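Local coordinates for uncharacterized protein Atu2452 (Agrobacterium tumefaciens, PDB 2R8B) that is of unknown function but belongs to the dienelactone hydrolase family of the alpha/beta-hydrolase clan, and probably acts as a hydrolase, at residues L120-A123 and T124-A128. Sequence-based numbering, arbitrary orientation.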
loop_
_atom_site.group_PDB
_atom_site.type_symbol
_atom_site.label_atom_id
_atom_site.label_comp_id
_atom_site.label_asym_id
_atom_site.label_seq_id
_atom_site.Cartn_x
_atom_site.Cartn_y
_atom_site.Cartn_z
ATOM N N LEU A 120 12.411 0.085 8.435
ATOM C CA LEU A 120 11.523 -0.476 7.435
ATOM C C LEU A 120 11.137 -1.913 7.732
ATOM O O LEU A 120 9.969 -2.272 7.586
ATOM C CB LEU A 120 12.126 -0.381 6.032
ATOM C CG LEU A 120 11.288 -1.022 4.927
ATOM C CD1 LEU A 120 10.166 -0.096 4.522
ATOM C CD2 LEU A 120 12.143 -1.354 3.727
ATOM N N GLU A 121 12.110 -2.723 8.139
ATOM C CA GLU A 121 11.839 -4.094 8.513
ATOM C C GLU A 121 10.948 -4.126 9.764
ATOM O O GLU A 121 9.965 -4.892 9.828
ATOM C CB GLU A 121 13.135 -4.865 8.680
ATOM C CG GLU A 121 13.189 -5.882 9.829
ATOM C CD GLU A 121 14.406 -6.820 9.690
ATOM O OE1 GLU A 121 14.414 -7.510 8.646
ATOM O OE2 GLU A 121 15.333 -6.878 10.568
ATOM N N ARG A 122 11.242 -3.249 10.728
ATOM C CA ARG A 122 10.383 -3.135 11.922
ATOM C C ARG A 122 8.921 -2.882 11.553
ATOM O O ARG A 122 8.031 -3.531 12.116
ATOM C CB ARG A 122 10.884 -2.067 12.921
ATOM C CG ARG A 122 10.002 -1.928 14.178
ATOM C CD ARG A 122 10.145 -0.578 14.889
ATOM N NE ARG A 122 9.913 0.601 14.027
ATOM C CZ ARG A 122 8.744 0.952 13.445
ATOM N NH1 ARG A 122 7.646 0.215 13.585
ATOM N NH2 ARG A 122 8.668 2.060 12.704
ATOM N N ALA A 123 8.706 -1.968 10.601
ATOM C CA ALA A 123 7.384 -1.439 10.258
ATOM C C ALA A 123 6.614 -2.417 9.394
ATOM O O ALA A 123 5.376 -2.521 9.451
ATOM C CB ALA A 123 7.519 -0.123 9.537
ATOM N N THR A 124 7.373 -3.139 8.580
ATOM C CA THR A 124 6.816 -4.173 7.722
ATOM C C THR A 124 6.259 -5.274 8.598
ATOM O O THR A 124 5.123 -5.694 8.395
ATOM C CB THR A 124 7.867 -4.655 6.719
ATOM O OG1 THR A 124 8.180 -3.554 5.865
ATOM C CG2 THR A 124 7.354 -5.811 5.880
ATOM N N GLY A 125 7.032 -5.684 9.601
ATOM C CA GLY A 125 6.585 -6.643 10.591
ATOM C C GLY A 125 5.399 -6.181 11.399
ATOM O O GLY A 125 4.556 -6.998 11.738
ATOM N N LYS A 126 5.315 -4.881 11.697
ATOM C CA LYS A 126 4.168 -4.314 12.438
ATOM C C LYS A 126 2.905 -4.319 11.578
ATOM O O LYS A 126 1.899 -4.891 11.978
ATOM C CB LYS A 126 4.489 -2.905 12.938
ATOM C CG LYS A 126 3.514 -2.303 13.935
ATOM C CD LYS A 126 4.108 -1.077 14.654
ATOM C CE LYS A 126 3.007 -0.064 15.036
ATOM N NZ LYS A 126 3.387 0.908 16.115
HETATM N N MSE A 127 2.968 -3.710 10.387
HETATM C CA MSE A 127 1.890 -3.787 9.390
HETATM C C MSE A 127 1.319 -5.172 9.137
HETATM O O MSE A 127 0.094 -5.372 9.225
HETATM C CB MSE A 127 2.373 -3.301 8.057
HETATM C CG MSE A 127 1.953 -1.956 7.756
HETATM SE SE MSE A 127 0.045 -1.663 7.694
HETATM C CE MSE A 127 0.256 0.167 8.376
ATOM N N ALA A 128 2.187 -6.119 8.783
ATOM C CA ALA A 128 1.751 -7.482 8.572
ATOM C C ALA A 128 0.856 -7.938 9.736
ATOM O O ALA A 128 -0.266 -8.381 9.517
ATOM C CB ALA A 128 2.933 -8.381 8.451
#
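T124 folds its hydroxyl back over the preceding turn of helix, where OG1 donates to L120 O at 2.8 Å. The group gets there because OG1 stands beside its own backbone N and anti to the carbonyl carbon (chi1 -65°), which leaves CG2 anti to the backbone N. Two donors thus grip one carbonyl oxygen: the regular T124 N bond to L120 O, 2.9 Å, and the hydroxyl, which comes in from the opposite face, 35° out of the carbonyl plane. A threonine suits this buried spot because its hydroxyl gives its hydrogen to L120 O and accepts from N157 ND2. Beside it, the L120 side chain crosses that of T124, its CG 4.1 Å from OG1; being apolar, it suits its buried place against F107. Helix 117-138 belongs to an alpha/beta-hydrolase fold, and here its inner side packs on helix 150-161, with I154 touching both T124 and M127. The selenomethionine M127, equally apolar, bends away from this turn toward Y51 and F106, while its N bonds to A123 O at 2.8 Å; A123 is small and buried. On another side of the helix R122 and K126 run side by side, CD of K126 lying at the guanidinium edge, 3.9 Å from R122 NH1. Their charged nitrogens stay apart, R122 NH1 to K126 NZ 5.0 Å, and D119, salt-bridged to R122 NE, probably offsets the charge, with D97 a long, weak partner of both.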